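Local coordinates for sulfur oxidation protein SOXB (Thermus thermophilus, PDB 2WDD), which hydrolyses a sulfur-sulfur bond in the Sox sulfur-oxidation pathway, probably cleaving a cysteine S-thiosulfonate at a two-manganese site, at residues 66-71 with 87-92; 257-262 with 281-286; 386-391 with 528-533. One frame throughout, in Å; residues are numbered along the deposited sequence. Where two conformers were deposited one is given.

Overall arrangement
The three contacts follow one another along the chain without interleaving and do not touch. Interactions 1 and 2 have centres about 26 Å apart. Interaction 2 supplies the manganese ligand His286, while interaction 1 lies further off, with the Ile70 side chain about 11 Å from that of the ligand His288. Interaction 1 joins helix 67-74 to the loop between helices 81-86 and 91-98. Interaction 2 pairs two strands of a mixed sheet in the metallophosphoesterase-like part. Interaction 3 crosses helices 380-392 and 526-537 in the C-terminal part; its centre is about 40 Å from that of interaction 2, on the opposite side of the chain's centre, and it lies away from the metal sites.

Interaction 1 of 3, residues 66-71 with 87-92; sequences TGEAIL and SYVDFV
Gly67 and Ser87 bring their backbones to a CA-CA distance of 5.1 Å, where the loop leaving helix 81-86 passes Gly67, close to helix 67-74. Ser87 is the first residue to leave helical geometry, and an ST turn follows: Val89 N donates to Ser87 OG over 3.1 Å, nearly straight at 168°. A type II beta turn from Tyr88 to Phe91 then leads the chain into helix 91-98. Gly67 has a positive phi of 51°, which favours glycine at this place.

Serine suits position 87 because its one hydroxyl serves both segments. With OG anti to the backbone N (chi1 174°), it accepts from Val89 N while donating to Gly67 O at 2.9 Å, coming from above the carbonyl plane. Hydrocarbon lines the other part of this side chain: Ser87 CB lies 3.9 Å from Ile70 CG2 and equally far from Leu71 CD2; both of these side chains also touch Leu86 of helix 81-86. Val89 pushes CG2 against Gly67 C at 3.7 Å, and the same methyl lies over one face of the Tyr88 ring, offset toward the rim. Beyond it runs Glu68, crossing Val89 at about a right angle with Glu68 CG 4.0 Å from Val89 CG2; its carboxylate goes on to a salt bridge with Arg556, which the Tyr88 side chain also touches. Two waters bridge the segments: one accepts from both Gly67 N and Tyr88 N, and another, in the plane of the Tyr88 ring at its edge, lies 3.0 Å from Tyr88 OH and 2.8 Å from Thr66 OG1.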
# COMPACT_ATOMS: atom_id res chain seq x y z
N THR A 66 9.47 4.41 12.22
CA THR A 66 10.31 3.51 11.45
C THR A 66 11.49 3.06 12.30
O THR A 66 11.69 3.54 13.43
CB THR A 66 10.88 4.22 10.20
OG1 THR A 66 11.65 5.36 10.64
CG2 THR A 66 9.76 4.66 9.24
N GLY A 67 12.29 2.15 11.75
CA GLY A 67 13.55 1.75 12.33
C GLY A 67 13.50 1.35 13.79
O GLY A 67 12.64 0.57 14.20
N GLU A 68 14.45 1.84 14.58
CA GLU A 68 14.50 1.45 15.99
C GLU A 68 13.32 2.02 16.76
O GLU A 68 12.81 1.40 17.71
CB GLU A 68 15.82 1.90 16.62
CG GLU A 68 17.05 1.40 15.86
CD GLU A 68 17.54 2.33 14.74
OE1 GLU A 68 16.82 3.27 14.34
OE2 GLU A 68 18.65 2.07 14.22
N ALA A 69 12.90 3.22 16.37
CA ALA A 69 11.81 3.91 17.05
C ALA A 69 10.51 3.12 17.05
O ALA A 69 9.80 3.10 18.04
CB ALA A 69 11.60 5.30 16.45
N ILE A 70 10.17 2.49 15.93
CA ILE A 70 8.93 1.72 15.89
C ILE A 70 9.02 0.50 16.80
O ILE A 70 8.03 0.12 17.43
CB ILE A 70 8.50 1.37 14.45
CG1 ILE A 70 7.02 0.97 14.44
CG2 ILE A 70 9.39 0.31 13.86
CD1 ILE A 70 6.46 0.80 13.01
N LEU A 71 10.19 -0.11 16.87
CA LEU A 71 10.36 -1.26 17.77
C LEU A 71 10.15 -0.81 19.22
O LEU A 71 9.42 -1.45 19.97
CB LEU A 71 11.73 -1.92 17.58
CG LEU A 71 12.02 -2.44 16.16
CD1 LEU A 71 13.41 -3.04 16.11
CD2 LEU A 71 10.98 -3.46 15.71
N SER A 87 10.04 -3.38 10.94
CA SER A 87 11.06 -2.37 10.72
C SER A 87 12.11 -2.81 9.69
O SER A 87 12.30 -4.00 9.45
CB SER A 87 11.75 -2.16 12.07
OG SER A 87 12.88 -1.31 12.01
N TYR A 88 12.84 -1.84 9.14
CA TYR A 88 13.94 -2.14 8.21
C TYR A 88 15.18 -2.62 8.98
O TYR A 88 16.12 -3.13 8.39
CB TYR A 88 14.33 -0.91 7.37
CG TYR A 88 15.00 0.22 8.16
CD1 TYR A 88 16.38 0.29 8.30
CD2 TYR A 88 14.23 1.21 8.74
CE1 TYR A 88 16.97 1.33 9.05
CE2 TYR A 88 14.79 2.23 9.45
CZ TYR A 88 16.14 2.29 9.62
OH TYR A 88 16.66 3.34 10.33
N VAL A 89 15.22 -2.39 10.30
CA VAL A 89 16.39 -2.77 11.09
C VAL A 89 16.67 -4.27 10.93
O VAL A 89 15.75 -5.08 11.03
CB VAL A 89 16.23 -2.35 12.57
CG1 VAL A 89 17.36 -2.92 13.44
CG2 VAL A 89 16.22 -0.82 12.67
N ASP A 90 17.92 -4.62 10.65
CA ASP A 90 18.35 -6.02 10.46
C ASP A 90 17.63 -6.74 9.34
O ASP A 90 17.60 -7.98 9.32
CB ASP A 90 18.17 -6.84 11.76
CG ASP A 90 18.78 -6.17 12.98
OD1 ASP A 90 19.87 -5.57 12.87
OD2 ASP A 90 18.17 -6.29 14.06
N PHE A 91 17.04 -6.00 8.41
CA PHE A 91 16.21 -6.64 7.39
C PHE A 91 16.77 -7.84 6.66
O PHE A 91 16.15 -8.91 6.66
CB PHE A 91 15.60 -5.65 6.41
CG PHE A 91 14.65 -6.29 5.44
CD1 PHE A 91 13.36 -6.60 5.82
CD2 PHE A 91 15.09 -6.68 4.19
CE1 PHE A 91 12.48 -7.23 4.94
CE2 PHE A 91 14.24 -7.33 3.31
CZ PHE A 91 12.93 -7.61 3.68
N VAL A 92 17.90 -7.67 5.97
CA VAL A 92 18.42 -8.79 5.20
C VAL A 92 18.68 -10.00 6.09
O VAL A 92 18.30 -11.12 5.74
CB VAL A 92 19.65 -8.41 4.38
CG1 VAL A 92 20.24 -9.65 3.71
CG2 VAL A 92 19.30 -7.34 3.35
O HOH W 1 14.41 5.16 11.19
O HOH W 2 11.06 0.90 9.28

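Interaction 2 of 3, residues 257-262 with 281-286; sequences AVVLLS and LILSGH. With MN (manganese (II) ion), chain H.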
# COMPACT_ATOMS: atom_id res chain seq x y z
N ALA A 257 -21.97 -2.24 18.21
CA ALA A 257 -20.63 -1.75 17.93
C ALA A 257 -20.48 -1.49 16.45
O ALA A 257 -21.14 -2.12 15.64
CB ALA A 257 -19.59 -2.77 18.39
N VAL A 258 -19.60 -0.55 16.11
CA VAL A 258 -19.40 -0.17 14.71
C VAL A 258 -17.93 -0.21 14.33
O VAL A 258 -17.10 0.42 14.99
CB VAL A 258 -20.02 1.22 14.43
CG1 VAL A 258 -19.68 1.69 13.00
CG2 VAL A 258 -21.53 1.19 14.65
N VAL A 259 -17.62 -0.95 13.28
CA VAL A 259 -16.26 -1.07 12.78
C VAL A 259 -16.23 -0.44 11.39
O VAL A 259 -17.05 -0.79 10.55
CB VAL A 259 -15.84 -2.56 12.67
CG1 VAL A 259 -14.40 -2.68 12.11
CG2 VAL A 259 -15.98 -3.26 14.02
N LEU A 260 -15.28 0.46 11.15
CA LEU A 260 -15.14 1.05 9.82
C LEU A 260 -13.98 0.34 9.10
O LEU A 260 -12.86 0.40 9.57
CB LEU A 260 -14.83 2.56 9.90
CG LEU A 260 -14.59 3.24 8.54
CD1 LEU A 260 -15.91 3.30 7.75
CD2 LEU A 260 -14.03 4.63 8.72
N LEU A 261 -14.29 -0.37 8.01
CA LEU A 261 -13.29 -1.04 7.18
C LEU A 261 -12.93 0.03 6.16
O LEU A 261 -13.72 0.35 5.27
CB LEU A 261 -13.92 -2.24 6.46
CG LEU A 261 -13.06 -3.08 5.52
CD1 LEU A 261 -11.83 -3.64 6.24
CD2 LEU A 261 -13.90 -4.21 4.95
N SER A 262 -11.79 0.68 6.37
CA SER A 262 -11.42 1.87 5.63
C SER A 262 -10.27 1.78 4.65
O SER A 262 -9.26 1.10 4.90
CB SER A 262 -11.02 2.93 6.66
OG SER A 262 -10.79 4.19 6.06
N LEU A 281 -14.09 1.08 16.15
CA LEU A 281 -12.84 0.54 15.66
C LEU A 281 -12.73 0.88 14.19
O LEU A 281 -13.72 0.84 13.47
CB LEU A 281 -12.86 -0.98 15.80
CG LEU A 281 -11.73 -1.79 15.15
CD1 LEU A 281 -10.40 -1.47 15.84
CD2 LEU A 281 -12.01 -3.30 15.21
N ILE A 282 -11.52 1.21 13.75
CA ILE A 282 -11.24 1.47 12.33
C ILE A 282 -10.13 0.51 11.94
O ILE A 282 -9.10 0.45 12.62
CB ILE A 282 -10.79 2.93 12.03
CG1 ILE A 282 -11.90 3.93 12.37
CG2 ILE A 282 -10.44 3.07 10.53
CD1 ILE A 282 -11.46 5.38 12.34
N LEU A 283 -10.35 -0.22 10.84
CA LEU A 283 -9.37 -1.13 10.24
C LEU A 283 -8.86 -0.26 9.07
O LEU A 283 -9.58 -0.04 8.09
CB LEU A 283 -10.05 -2.42 9.76
CG LEU A 283 -10.67 -3.22 10.92
CD1 LEU A 283 -11.41 -4.46 10.42
CD2 LEU A 283 -9.61 -3.59 11.98
N SER A 284 -7.66 0.27 9.25
CA SER A 284 -7.07 1.24 8.32
C SER A 284 -6.14 0.68 7.26
O SER A 284 -5.02 0.26 7.56
CB SER A 284 -6.29 2.32 9.10
OG SER A 284 -7.12 3.10 9.95
N GLY A 285 -6.59 0.75 6.01
CA GLY A 285 -5.77 0.33 4.88
C GLY A 285 -5.15 1.55 4.23
O GLY A 285 -5.10 2.62 4.81
N HIS A 286 -4.69 1.37 2.99
CA HIS A 286 -4.12 2.44 2.17
C HIS A 286 -2.70 2.91 2.47
O HIS A 286 -1.88 3.07 1.57
CB HIS A 286 -5.05 3.65 2.06
CG HIS A 286 -4.55 4.68 1.09
ND1 HIS A 286 -4.40 4.40 -0.26
CD2 HIS A 286 -4.05 5.92 1.27
CE1 HIS A 286 -3.86 5.44 -0.86
NE2 HIS A 286 -3.64 6.38 0.04
MN MN H . -4.59 2.50 -1.56
O HOH W 3 -2.62 2.08 -0.94
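Val259 and Leu281 lie side by side and point the same way, with Val259 CG1 4.0 Å from Leu281 CD2 in the valine conformer described. The same CG1 also reaches Leu283 CD1, whose side chain crosses that of Val259 obliquely. A chi1 of -63° sets Leu283 CG anti to the carbonyl carbon, on the Val259 side; Leu283 CB separately meets Leu261 CD1 at 4.1 Å. These four branched aliphatic side chains share one face of the sheet and pack on Leu31 and Tyr33 of strand 29-34, in the other sheet, so hydrocarbon suits every position.

On the reverse face Leu260 CB rests against Ile282 CG1, and Ile282 CG2 turns toward Ser262 CB, 3.9 Å away. Serine suits position 262: its OG bonds to Asp269 of helix 266-273 and to Asn264 N, while its CB packs against Ile282. That helix is the connection of a beta-alpha-beta unit, and strands 257-262 and 281-284 are its parallel neighbours, their directions only 15° apart, within the two-sheet core expected of a metallophosphoesterase. Five backbone bonds join them and the residue that follows. The longest is Leu281 N to Val258 O, at 3.3 Å; Leu283 N meets Leu260 O nearly along the C=O axis.

Where the second strand ends, Ser262 O still takes Gly285 N, tilted 27° from the carbonyl plane, and the chain swings out to the metal site. His286 ND1 binds manganese at 2.3 Å, together with His163, His263 and Asp132. A water 2.1 Å from that manganese donates to His286 O over 2.8 Å.

Interaction 3 of 3, residues 386-391 with 528-533; sequences GEAVKA and EVLAEY
Tyr533 lays its ring against Ala388, and this pair carries most of the contact between helices whose local axes come within 9.1 Å and run at 81° to each other. A chi1 of 173° sets Tyr533 CG anti to the backbone N, next to Ala388. The contact begins at Tyr533 CB, 3.8 Å from Ala388 CB. Further out, Tyr533 CG and CD2 stay close to Ala388 CB, CD2 at 3.5 Å. Along the opposite flank of the ring, CD1 and CE1 of Tyr533 each lie 3.6 Å from Ala391 CB, which approaches obliquely. One face of the ring lies on the helix, with Ala388 CA over its centre, 3.8 Å from the Tyr533 ring centroid and 13° off the normal, a CH-pi contact. Alanine suits both places, since a side chain of one methyl lets the ring come within van der Waals contact of the helix backbone.

At the tip, Tyr533 OH is 2.7 Å from a water lying at the ring edge in its plane. That water donates to Glu387 OE1 over 2.6 Å, linking phenol and carboxylate, whose other oxygen bonds to Gln383. Leu530 CD2 adds an apolar contact, 3.6 Å from Ala388 CB, and Leu530 also touches Trp381 and Val385 of helix 380-392. This is a near-perpendicular helix crossing over small residues, joining helix 380-392, which falls in the 5'-nucleotidase C-terminal family region, to helix 526-537.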
# COMPACT_ATOMS: atom_id res chain seq x y z
N GLY A 386 15.59 4.49 -12.66
CA GLY A 386 16.17 5.69 -13.23
C GLY A 386 17.36 5.36 -14.10
O GLY A 386 17.50 5.92 -15.20
N GLU A 387 18.22 4.46 -13.62
CA GLU A 387 19.39 4.04 -14.39
C GLU A 387 18.99 3.30 -15.67
O GLU A 387 19.61 3.48 -16.72
CB GLU A 387 20.31 3.17 -13.54
CG GLU A 387 20.93 3.93 -12.37
CD GLU A 387 21.91 3.08 -11.58
OE1 GLU A 387 22.25 1.97 -12.03
OE2 GLU A 387 22.35 3.54 -10.51
N ALA A 388 17.97 2.45 -15.57
CA ALA A 388 17.51 1.70 -16.75
C ALA A 388 16.99 2.68 -17.82
O ALA A 388 17.32 2.57 -19.01
CB ALA A 388 16.40 0.72 -16.36
N VAL A 389 16.18 3.64 -17.39
CA VAL A 389 15.62 4.61 -18.33
C VAL A 389 16.74 5.40 -19.01
O VAL A 389 16.74 5.54 -20.23
CB VAL A 389 14.58 5.53 -17.65
CG1 VAL A 389 14.21 6.71 -18.56
CG2 VAL A 389 13.32 4.73 -17.27
N LYS A 390 17.72 5.87 -18.23
CA LYS A 390 18.81 6.65 -18.81
C LYS A 390 19.71 5.80 -19.71
O LYS A 390 20.29 6.30 -20.67
CB LYS A 390 19.64 7.33 -17.72
CG LYS A 390 18.92 8.51 -17.10
CD LYS A 390 19.89 9.44 -16.40
CE LYS A 390 19.23 10.73 -15.97
NZ LYS A 390 20.25 11.74 -15.59
N ALA A 391 19.81 4.51 -19.41
CA ALA A 391 20.63 3.62 -20.23
C ALA A 391 20.00 3.45 -21.61
O ALA A 391 20.71 3.43 -22.62
CB ALA A 391 20.79 2.25 -19.56
N GLU A 528 8.61 -2.96 -19.99
CA GLU A 528 9.29 -3.41 -21.20
C GLU A 528 10.68 -2.79 -21.22
O GLU A 528 11.66 -3.44 -21.61
CB GLU A 528 8.51 -3.02 -22.46
CG GLU A 528 7.23 -3.82 -22.64
CD GLU A 528 6.46 -3.46 -23.91
OE1 GLU A 528 6.96 -2.64 -24.71
OE2 GLU A 528 5.36 -4.02 -24.10
N VAL A 529 10.78 -1.53 -20.80
CA VAL A 529 12.06 -0.84 -20.78
C VAL A 529 12.96 -1.53 -19.75
O VAL A 529 14.13 -1.80 -20.00
CB VAL A 529 11.86 0.66 -20.45
CG1 VAL A 529 13.20 1.38 -20.32
CG2 VAL A 529 10.99 1.34 -21.51
N LEU A 530 12.39 -1.83 -18.58
CA LEU A 530 13.16 -2.48 -17.54
C LEU A 530 13.68 -3.84 -17.96
O LEU A 530 14.84 -4.17 -17.71
CB LEU A 530 12.33 -2.62 -16.27
CG LEU A 530 12.01 -1.27 -15.63
CD1 LEU A 530 11.06 -1.47 -14.48
CD2 LEU A 530 13.30 -0.58 -15.16
N ALA A 531 12.82 -4.64 -18.58
CA ALA A 531 13.22 -5.98 -19.01
C ALA A 531 14.33 -5.87 -20.06
O ALA A 531 15.29 -6.63 -20.00
CB ALA A 531 12.03 -6.78 -19.54
N GLU A 532 14.22 -4.91 -20.97
CA GLU A 532 15.25 -4.71 -22.00
C GLU A 532 16.60 -4.42 -21.35
O GLU A 532 17.63 -4.98 -21.74
CB GLU A 532 14.86 -3.55 -22.91
CG GLU A 532 14.08 -3.97 -24.14
CD GLU A 532 13.70 -2.79 -25.01
OE1 GLU A 532 14.32 -1.72 -24.89
OE2 GLU A 532 12.76 -2.94 -25.81
N TYR A 533 16.60 -3.53 -20.37
CA TYR A 533 17.82 -3.15 -19.68
C TYR A 533 18.40 -4.33 -18.90
O TYR A 533 19.57 -4.67 -19.03
CB TYR A 533 17.53 -2.01 -18.71
CG TYR A 533 18.69 -1.64 -17.82
CD1 TYR A 533 19.83 -1.05 -18.34
CD2 TYR A 533 18.65 -1.91 -16.45
CE1 TYR A 533 20.89 -0.68 -17.50
CE2 TYR A 533 19.70 -1.55 -15.62
CZ TYR A 533 20.82 -0.95 -16.15
OH TYR A 533 21.86 -0.60 -15.32
O HOH W 4 21.76 -0.50 -12.60